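Local coordinates for N2152 (Neocallimastix frontalis, PDB 5U22), which probably hydrolyses rare arabinosyl-containing glycans as a family 39 glycoside hydrolase that joins a TIM barrel to a beta sandwich, at residues A[344-349]-A[414-419]; A[353-358]-A[404-409]. All coordinates share one frame; numbering follows the deposited sequence.

Contact 1: residues A[344-349]-A[414-419]; sequences FIFGGP and SGYRIY
F346 and Y416 stand side by side on one face of an antiparallel strand pair in the beta sandwich that accompanies the TIM barrel. Y416 CB sits over one face of the F346 ring, 3.7 Å from its centroid and 24° off the normal, a CH-pi contact. The two rings beyond it are nearly parallel but slid so far apart that they barely overlap. F346 CG stands between its own backbone N and carbonyl carbon (chi1 52°), which leans the ring across toward 414-419; its CE1 thereby meets I418 CD1 at 3.8 Å, and its CD1 lies over the centre of the F344 ring.

The backbone fixes this register. F344 pairs with I418 and F346 with Y416, both hydrogen-bonded pairs, with the Y416 N to F346 O bond 2.9 Å long. Between them I345 and R417 form a non-hydrogen-bonded pair whose side chains turn to the other side of the sheet, I345 CG2 resting 3.7 Å from R417 CG. There I345 packs on F305, W308 and Y309 of helix 301-310, which covers this face, while the R417 guanidinium makes a salt bridge to E374, a cation-pi contact with W308, and has Y419 CD1 over its centre. The Y416 hydroxyl is hydrogen-bonded to the backbone N of N411.

Past G347 the strands part, and a water takes over from direct pairing: it accepts from G348 N and donates to S414 O, each bond 2.7 Å long.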
loop_
_atom_site.group_PDB
_atom_site.type_symbol
_atom_site.label_atom_id
_atom_site.label_comp_id
_atom_site.label_asym_id
_atom_site.label_seq_id
_atom_site.Cartn_x
_atom_site.Cartn_y
_atom_site.Cartn_z
ATOM N N PHE A 344 7.452 -4.435 16.307
ATOM C CA PHE A 344 8.127 -3.357 15.588
ATOM C C PHE A 344 8.810 -3.975 14.378
ATOM O O PHE A 344 9.692 -4.825 14.540
ATOM C CB PHE A 344 9.149 -2.659 16.493
ATOM C CG PHE A 344 9.888 -1.525 15.825
ATOM C CD1 PHE A 344 9.299 -0.813 14.788
ATOM C CD2 PHE A 344 11.161 -1.166 16.238
ATOM C CE1 PHE A 344 9.976 0.230 14.163
ATOM C CE2 PHE A 344 11.840 -0.111 15.622
ATOM C CZ PHE A 344 11.236 0.580 14.584
ATOM N N ILE A 345 8.385 -3.587 13.172
ATOM C CA ILE A 345 9.012 -4.066 11.940
ATOM C C ILE A 345 9.672 -2.892 11.239
ATOM O O ILE A 345 9.117 -1.786 11.206
ATOM C CB ILE A 345 8.006 -4.776 11.007
ATOM C CG1 ILE A 345 6.901 -3.821 10.541
ATOM C CG2 ILE A 345 7.377 -5.958 11.714
ATOM C CD1 ILE A 345 5.869 -4.505 9.623
ATOM N N PHE A 346 10.855 -3.127 10.669
ATOM C CA PHE A 346 11.622 -2.019 10.124
ATOM C C PHE A 346 12.657 -2.551 9.141
ATOM O O PHE A 346 12.957 -3.745 9.094
ATOM C CB PHE A 346 12.287 -1.207 11.245
ATOM C CG PHE A 346 13.099 -2.040 12.204
ATOM C CD1 PHE A 346 12.492 -2.644 13.297
ATOM C CD2 PHE A 346 14.465 -2.213 12.018
ATOM C CE1 PHE A 346 13.239 -3.406 14.203
ATOM C CE2 PHE A 346 15.220 -2.962 12.911
ATOM C CZ PHE A 346 14.608 -3.568 13.999
ATOM N N GLY A 347 13.214 -1.636 8.361
ATOM C CA GLY A 347 14.177 -2.014 7.351
ATOM C C GLY A 347 14.504 -0.851 6.449
ATOM O O GLY A 347 13.772 0.146 6.429
ATOM N N GLY A 348 15.592 -0.962 5.703
ATOM C CA GLY A 348 16.011 0.086 4.801
ATOM C C GLY A 348 17.444 0.524 5.036
ATOM O O GLY A 348 18.087 0.136 6.022
ATOM N N PRO A 349 17.974 1.349 4.102
ATOM C CA PRO A 349 19.327 1.908 4.245
ATOM C C PRO A 349 19.656 2.346 5.666
ATOM O O PRO A 349 18.878 3.059 6.308
ATOM C CB PRO A 349 19.303 3.100 3.276
ATOM C CG PRO A 349 18.378 2.602 2.164
ATOM C CD PRO A 349 17.312 1.797 2.861
ATOM N N SER A 414 17.400 -6.562 4.116
ATOM C CA SER A 414 16.669 -7.416 5.047
ATOM C C SER A 414 15.503 -6.666 5.689
ATOM O O SER A 414 15.509 -5.435 5.812
ATOM C CB SER A 414 17.609 -7.911 6.153
ATOM O OG SER A 414 18.575 -8.832 5.668
ATOM N N GLY A 415 14.501 -7.425 6.117
ATOM C CA GLY A 415 13.462 -6.910 6.998
ATOM C C GLY A 415 13.743 -7.386 8.414
ATOM O O GLY A 415 14.238 -8.494 8.616
ATOM N N TYR A 416 13.428 -6.542 9.391
ATOM C CA TYR A 416 13.674 -6.872 10.791
ATOM C C TYR A 416 12.396 -6.762 11.605
ATOM O O TYR A 416 11.522 -5.951 11.303
ATOM C CB TYR A 416 14.740 -5.959 11.393
ATOM C CG TYR A 416 16.068 -6.075 10.671
ATOM C CD1 TYR A 416 16.928 -7.138 10.921
ATOM C CD2 TYR A 416 16.454 -5.130 9.736
ATOM C CE1 TYR A 416 18.145 -7.242 10.264
ATOM C CE2 TYR A 416 17.651 -5.239 9.071
ATOM C CZ TYR A 416 18.494 -6.288 9.343
ATOM O OH TYR A 416 19.689 -6.389 8.669
ATOM N N ARG A 417 12.291 -7.584 12.654
ATOM C CA ARG A 417 11.183 -7.438 13.591
ATOM C C ARG A 417 11.689 -7.587 15.015
ATOM O O ARG A 417 12.514 -8.462 15.302
ATOM C CB ARG A 417 10.057 -8.458 13.357
ATOM C CG ARG A 417 8.870 -8.225 14.286
ATOM C CD ARG A 417 7.635 -9.065 13.944
ATOM N NE ARG A 417 7.811 -10.499 14.205
ATOM C CZ ARG A 417 6.826 -11.393 14.153
ATOM N NH1 ARG A 417 5.579 -11.015 13.861
ATOM N NH2 ARG A 417 7.084 -12.668 14.402
ATOM N N ILE A 418 11.193 -6.729 15.906
ATOM C CA ILE A 418 11.349 -6.919 17.344
ATOM C C ILE A 418 9.965 -7.207 17.906
ATOM O O ILE A 418 9.043 -6.402 17.736
ATOM C CB ILE A 418 11.990 -5.691 18.008
ATOM C CG1 ILE A 418 13.434 -5.567 17.539
ATOM C CG2 ILE A 418 11.920 -5.815 19.533
ATOM C CD1 ILE A 418 14.044 -4.223 17.801
ATOM N N TYR A 419 9.809 -8.371 18.541
ATOM C CA TYR A 419 8.521 -8.835 19.049
ATOM C C TYR A 419 8.639 -8.991 20.556
ATOM O O TYR A 419 9.457 -9.786 21.032
ATOM C CB TYR A 419 8.137 -10.167 18.396
ATOM C CG TYR A 419 6.659 -10.507 18.434
ATOM C CD1 TYR A 419 5.804 -10.073 17.427
ATOM C CD2 TYR A 419 6.133 -11.295 19.448
ATOM C CE1 TYR A 419 4.452 -10.394 17.444
ATOM C CE2 TYR A 419 4.770 -11.621 19.478
ATOM C CZ TYR A 419 3.942 -11.166 18.472
ATOM O OH TYR A 419 2.595 -11.486 18.474
HETATM O O HOH W 1 17.047 -3.215 6.168
#

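Contact 2: residues A[353-358]-A[404-409]; sequences SVKANF and SVDLSG
In the beta sandwich, strands 353-359 and 403-408 run antiparallel as neighbours in one layer, with a buried apolar face and a more polar outer one. V354 and L407 form one hydrogen-bonded pair, A356 and V405 the next, joined by four backbone hydrogen bonds, A356 N to V405 O among them at 2.8 Å. Side chains of these pairs point into the sandwich, V354 CB lying 4.4 Å from L407 CB. At the end of the row the F358 ring brings CE2 to within 4.1 Å of V405 CG2, the two side chains crossing at a slant.

Polar groups mark the reverse face. S404 OG donates to N357 OD1 over 2.7 Å, meeting a lone pair in the plane of the amide, and also bonds Q402 NE2. With N357 CG beside its own backbone N (chi1 -52°), the amide leans toward S404, and its ND2 is held in turn by Q24 and T26 of strand 23-28. With an alanine at N357, S404 OG would probably lose this acceptor, keeping Q402, and the side-chain tie to strand 23-28 would go. Next along, the extended K355 chain lies beside D406, its CG 3.5 Å from D406 OD1, and continues to CE, 3.7 Å from S404 OG. At the far end a water joins S353 OG to G409 N.

K355 NZ and D406 OD1 remain 5.7 Å apart, so their opposite charges probably attract only at a distance, and the direct side-chain hydrogen bond across this face runs from S404 to N357.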
loop_
_atom_site.group_PDB
_atom_site.type_symbol
_atom_site.label_atom_id
_atom_site.label_comp_id
_atom_site.label_asym_id
_atom_site.label_seq_id
_atom_site.Cartn_x
_atom_site.Cartn_y
_atom_site.Cartn_z
ATOM N N SER A 353 24.560 -0.768 12.105
ATOM C CA SER A 353 24.048 -1.118 13.421
ATOM C C SER A 353 22.710 -0.419 13.587
ATOM O O SER A 353 22.496 0.669 13.049
ATOM C CB SER A 353 24.999 -0.682 14.554
ATOM O OG SER A 353 26.175 -1.472 14.564
ATOM N N VAL A 354 21.807 -1.034 14.339
ATOM C CA VAL A 354 20.522 -0.424 14.648
ATOM C C VAL A 354 20.292 -0.462 16.153
ATOM O O VAL A 354 20.535 -1.480 16.807
ATOM C CB VAL A 354 19.363 -1.127 13.910
ATOM C CG1 VAL A 354 18.012 -0.644 14.453
ATOM C CG2 VAL A 354 19.473 -0.879 12.412
ATOM N N LYS A 355 19.810 0.649 16.694
ATOM C CA LYS A 355 19.385 0.749 18.082
ATOM C C LYS A 355 17.903 1.085 18.063
ATOM O O LYS A 355 17.513 2.169 17.609
ATOM C CB LYS A 355 20.181 1.818 18.824
ATOM C CG LYS A 355 19.914 1.902 20.315
ATOM C CD LYS A 355 20.616 3.133 20.869
ATOM C CE LYS A 355 20.622 3.161 22.384
ATOM N NZ LYS A 355 21.347 4.380 22.893
ATOM N N ALA A 356 17.080 0.145 18.520
ATOM C CA ALA A 356 15.639 0.328 18.594
ATOM C C ALA A 356 15.293 0.680 20.031
ATOM O O ALA A 356 15.364 -0.174 20.921
ATOM C CB ALA A 356 14.904 -0.927 18.131
ATOM N N ASN A 357 14.974 1.946 20.262
ATOM C CA ASN A 357 14.574 2.414 21.579
ATOM C C ASN A 357 13.071 2.261 21.715
ATOM O O ASN A 357 12.321 2.621 20.804
ATOM C CB ASN A 357 14.974 3.876 21.767
ATOM C CG ASN A 357 16.435 4.107 21.464
ATOM O OD1 ASN A 357 17.302 3.552 22.136
ATOM N ND2 ASN A 357 16.720 4.935 20.449
ATOM N N PHE A 358 12.632 1.711 22.835
ATOM C CA PHE A 358 11.219 1.688 23.185
ATOM C C PHE A 358 10.999 2.539 24.425
ATOM O O PHE A 358 11.661 2.327 25.444
ATOM C CB PHE A 358 10.749 0.258 23.451
ATOM C CG PHE A 358 10.810 -0.629 22.240
ATOM C CD1 PHE A 358 9.684 -0.839 21.469
ATOM C CD2 PHE A 358 12.005 -1.234 21.862
ATOM C CE1 PHE A 358 9.738 -1.652 20.341
ATOM C CE2 PHE A 358 12.062 -2.050 20.750
ATOM C CZ PHE A 358 10.926 -2.255 19.989
ATOM N N SER A 404 16.347 -0.457 25.264
ATOM C CA SER A 404 17.007 -0.254 23.978
ATOM C C SER A 404 17.501 -1.603 23.485
ATOM O O SER A 404 18.199 -2.318 24.213
ATOM C CB SER A 404 18.183 0.731 24.068
ATOM O OG SER A 404 17.732 2.041 24.356
ATOM N N VAL A 405 17.131 -1.945 22.257
ATOM C CA VAL A 405 17.451 -3.237 21.654
ATOM C C VAL A 405 18.443 -2.980 20.523
ATOM O O VAL A 405 18.134 -2.238 19.580
ATOM C CB VAL A 405 16.178 -3.940 21.151
ATOM C CG1 VAL A 405 16.513 -5.245 20.437
ATOM C CG2 VAL A 405 15.220 -4.212 22.309
ATOM N N ASP A 406 19.643 -3.563 20.623
ATOM C CA ASP A 406 20.696 -3.363 19.628
ATOM C C ASP A 406 20.759 -4.524 18.640
ATOM O O ASP A 406 20.694 -5.691 19.036
ATOM C CB ASP A 406 22.073 -3.232 20.285
ATOM C CG ASP A 406 22.131 -2.137 21.319
ATOM O OD1 ASP A 406 21.542 -1.071 21.095
ATOM O OD2 ASP A 406 22.774 -2.350 22.367
ATOM N N LEU A 407 20.922 -4.197 17.356
ATOM C CA LEU A 407 21.178 -5.180 16.308
ATOM C C LEU A 407 22.495 -4.843 15.627
ATOM O O LEU A 407 22.683 -3.709 15.177
ATOM C CB LEU A 407 20.066 -5.211 15.260
ATOM C CG LEU A 407 18.718 -5.840 15.599
ATOM C CD1 LEU A 407 17.958 -4.990 16.604
ATOM C CD2 LEU A 407 17.919 -5.986 14.304
ATOM N N SER A 408 23.385 -5.830 15.530
ATOM C CA SER A 408 24.670 -5.665 14.864
ATOM C C SER A 408 24.630 -6.227 13.446
ATOM O O SER A 408 23.805 -7.079 13.110
ATOM C CB SER A 408 25.783 -6.357 15.658
ATOM O OG SER A 408 26.174 -5.552 16.747
ATOM N N GLY A 409 25.535 -5.717 12.608
ATOM C CA GLY A 409 25.713 -6.219 11.259
ATOM C C GLY A 409 24.450 -6.205 10.423
ATOM O O GLY A 409 24.103 -7.217 9.811
HETATM O O HOH W 2 27.493 -3.806 13.549
#

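Contacts 1 and 2, centres about 10 Å apart, supply facing parts of the same sandwich interior. Strand 341-347 leads directly into 353-359, and 403-408 into 415-422, so each contact takes one strand from each succession, with contact 2 lying between the segments of contact 1 in sequence. I418 is the main bridge: its CD1 is 3.4 Å from A356 CB and 3.8 Å from V405 CG1, while its CG2 reaches F358 CZ at 3.7 Å. Nearer the turns, Y416 CD1 meets L407 CD2, also at 3.7 Å. The opposite face of contact 1 packs on helix 301-310. The centre of contact 2 lies about 27 Å from the centre of the chain, that of contact 1 about 17 Å.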